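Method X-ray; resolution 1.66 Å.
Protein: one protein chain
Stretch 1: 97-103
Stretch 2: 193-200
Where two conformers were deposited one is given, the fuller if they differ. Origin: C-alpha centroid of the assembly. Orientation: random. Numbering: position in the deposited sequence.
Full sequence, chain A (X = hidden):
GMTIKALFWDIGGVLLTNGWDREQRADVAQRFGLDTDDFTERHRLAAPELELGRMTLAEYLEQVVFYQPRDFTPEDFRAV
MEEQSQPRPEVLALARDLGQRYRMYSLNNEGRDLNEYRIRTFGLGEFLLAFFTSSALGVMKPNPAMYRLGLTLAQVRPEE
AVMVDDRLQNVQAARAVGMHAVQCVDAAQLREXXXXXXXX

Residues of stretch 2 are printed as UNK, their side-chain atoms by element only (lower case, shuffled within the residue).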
# COMPACT_ATOMS: atom_id res chain seq x y z
N ASP A 97 5.76 13.22 11.61
CA ASP A 97 6.00 13.67 12.98
C ASP A 97 6.36 12.49 13.87
O ASP A 97 7.36 12.48 14.57
CB ASP A 97 4.72 14.34 13.50
CG ASP A 97 4.84 14.85 14.90
OD1 ASP A 97 5.96 15.19 15.33
OD2 ASP A 97 3.80 14.93 15.57
N LEU A 98 5.51 11.48 13.81
CA LEU A 98 5.67 10.29 14.66
C LEU A 98 6.97 9.54 14.36
O LEU A 98 7.58 8.92 15.23
CB LEU A 98 4.48 9.31 14.51
CG LEU A 98 3.15 9.72 15.13
CD1 LEU A 98 2.02 8.71 14.71
CD2 LEU A 98 3.31 9.82 16.65
N GLY A 99 7.40 9.64 13.11
CA GLY A 99 8.61 8.95 12.67
C GLY A 99 9.85 9.46 13.38
O GLY A 99 10.91 8.84 13.34
N GLN A 100 9.73 10.62 14.03
CA GLN A 100 10.85 11.18 14.77
C GLN A 100 11.05 10.47 16.09
O GLN A 100 12.10 10.59 16.74
CB GLN A 100 10.60 12.66 15.08
CG GLN A 100 10.49 13.54 13.90
CD GLN A 100 10.12 14.94 14.34
OE1 GLN A 100 8.95 15.22 14.64
NE2 GLN A 100 11.10 15.81 14.39
N ARG A 101 10.02 9.74 16.50
CA ARG A 101 10.01 9.14 17.85
C ARG A 101 9.80 7.65 17.91
O ARG A 101 9.99 7.03 18.96
CB ARG A 101 8.95 9.84 18.71
CG ARG A 101 9.24 11.34 18.98
CD ARG A 101 8.17 12.01 19.85
NE ARG A 101 6.85 12.15 19.24
CZ ARG A 101 6.56 12.96 18.22
NH1 ARG A 101 7.49 13.73 17.69
NH2 ARG A 101 5.33 13.02 17.74
N TYR A 102 9.39 7.09 16.77
CA TYR A 102 9.09 5.67 16.68
C TYR A 102 9.68 5.04 15.48
O TYR A 102 9.83 5.66 14.42
CB TYR A 102 7.55 5.43 16.64
CG TYR A 102 6.86 5.87 17.90
CD1 TYR A 102 6.47 7.19 18.07
CD2 TYR A 102 6.66 5.00 18.96
CE1 TYR A 102 5.90 7.62 19.23
CE2 TYR A 102 6.09 5.45 20.14
CZ TYR A 102 5.71 6.75 20.27
OH TYR A 102 5.15 7.25 21.44
N ARG A 103 10.01 3.76 15.66
CA ARG A 103 10.39 2.92 14.52
C ARG A 103 9.11 2.55 13.80
O ARG A 103 8.15 2.05 14.39
CB ARG A 103 11.08 1.65 14.98
CG ARG A 103 12.47 1.87 15.57
CD ARG A 103 13.07 0.55 15.95
NE ARG A 103 14.41 0.74 16.50
CZ ARG A 103 15.18 -0.27 16.88
NH1 ARG A 103 14.74 -1.50 16.75
NH2 ARG A 103 16.38 -0.04 17.37
N UNK A 193 -6.39 8.01 18.51
CA UNK A 193 -6.39 6.58 18.83
C UNK A 193 -4.99 6.06 19.08
O UNK A 193 -4.80 5.25 19.96
c UNK A 193 -8.56 6.17 17.61
c UNK A 193 -9.44 4.99 17.22
c UNK A 193 -7.11 5.75 17.78
o UNK A 193 -9.39 3.99 17.97
o UNK A 193 -10.17 5.06 16.21
N UNK A 194 -4.02 6.51 18.30
CA UNK A 194 -2.63 6.15 18.59
C UNK A 194 -2.22 6.65 19.98
O UNK A 194 -1.52 5.95 20.72
c UNK A 194 -1.66 6.67 17.54
c UNK A 194 -0.95 6.62 15.11
c UNK A 194 -1.42 4.44 16.30
c UNK A 194 -1.78 5.93 16.20
N UNK A 195 -2.63 7.86 20.35
CA UNK A 195 -2.26 8.44 21.64
C UNK A 195 -2.82 7.60 22.77
O UNK A 195 -2.21 7.46 23.82
c UNK A 195 -2.73 9.90 21.76
N UNK A 196 -3.98 6.99 22.50
CA UNK A 196 -4.64 6.13 23.51
C UNK A 196 -3.80 4.88 23.78
O UNK A 196 -3.89 4.28 24.85
c UNK A 196 -6.07 5.76 23.13
N UNK A 197 -2.94 4.54 22.83
CA UNK A 197 -2.05 3.39 22.96
C UNK A 197 -0.68 3.80 23.45
O UNK A 197 0.22 2.97 23.56
c UNK A 197 -1.88 2.67 21.63
c UNK A 197 -3.58 0.90 22.02
c UNK A 197 -3.10 1.98 21.04
c UNK A 197 -2.79 1.35 19.68
N UNK A 198 -0.54 5.08 23.73
CA UNK A 198 0.72 5.61 24.24
C UNK A 198 1.68 6.08 23.17
O UNK A 198 2.82 6.45 23.45
N UNK A 199 1.20 6.07 21.94
CA UNK A 199 1.99 6.52 20.78
C UNK A 199 1.67 7.98 20.54
O UNK A 199 0.63 8.33 20.00
c UNK A 199 2.43 6.24 18.28
c UNK A 199 2.12 4.23 19.79
c UNK A 199 1.73 5.68 19.54
N UNK A 200 2.62 8.83 20.89
CA UNK A 200 2.44 10.28 20.81
C UNK A 200 3.58 10.98 20.08
O UNK A 200 3.34 11.99 19.40
OXT UNK A 200 4.75 10.60 20.21
n UNK A 200 2.21 8.61 26.12
c UNK A 200 1.40 10.03 23.13
c UNK A 200 0.90 8.87 26.14
n UNK A 200 0.41 9.84 25.39
n UNK A 200 0.10 8.17 26.93
c UNK A 200 1.23 10.66 24.50
c UNK A 200 2.34 10.84 22.23
O HOH W 1 6.20 9.97 22.49

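Position 193 carries five side-chain atoms, three carbons in an unbranched chain with two oxygens on the third. They lie out of reach of stretch 1. A carboxylate at the end of a three-carbon chain is glutamate, Glu193.

Position 194 has four carbons forked at the second, with chi1 at -71° (m) and chi2 at 171° (t). Its CA-to-CB bond points toward stretch 1, and one terminal methyl comes within 3.7 Å of Leu98 CD1. The fork at the second carbon identifies Leu194, and the methyl is its CD1.

Position 195 has a single side-chain carbon, out of reach of stretch 1, and is Ala195. Position 196 likewise has one carbon, also out of reach of stretch 1; it is Ala196.

Position 197 repeats the four-carbon pattern forked at the second atom, again in the m, t rotamer, but touches nothing of stretch 1. It is Leu197.

Position 198 has no side-chain atoms, and its carbonyl O lies 3.2 Å from Tyr102 OH. The absence of a side chain alone makes it Gly198. The backbone agrees: at phi 91° and psi 6° a CB would be jammed against the carbonyl O of Leu197. This is the first residue to leave helical angles, and two bonds close the Schellman motif around it: Gly198 N to Ala195 O at 2.9 Å, and the N of position 199 to Leu194 O at 3.0 Å.

Position 199 has three carbons, the first carrying the other two. One methyl sits 3.9 Å from the centroid of the Tyr102 ring, 15° off the ring normal, so it lies over the face in a CH-pi contact. The same methyl is 4.0 Å from Leu98 CD2. Branching at the first carbon gives Val199, and the methyl is CG1.

Position 200 has three carbons, a nitrogen, and a carbon bearing two more nitrogens: a guanidinium. An OXT atom marks the chain terminus. CA-to-CB points away from stretch 1, and the side chain makes no contact within 4.5 Å, so the close contacts here belong to the backbone. The guanidinium makes this Arg200.

The contact works by anchoring a chain end beside an apolar patch. Arg101 offers two donors to the terminal carboxylate: NE to Arg200 OXT at 2.8 Å, a nearly straight 178° hydrogen bond within a salt bridge, and NH2 to Arg200 O at 2.8 Å and 155°. Opposite charges thus meet in a two-point grip, while Asp97 OD1 accepts from Arg101 NH1 at 3.2 Å in a second salt bridge. Arg200 N donates to Tyr102 OH at 3.0 Å and 161°, fixing the backbone just before the carboxylate. Water 1 lies 3.1 Å from Tyr102 OH and donates to Arg200 OXT at 2.8 Å, joining the two. Beside these polar links, Leu98 packs against Leu194 and Val199, and the contact buries 296 Å² in all.

Stretch 2, residues 193-200: ELAALGVR
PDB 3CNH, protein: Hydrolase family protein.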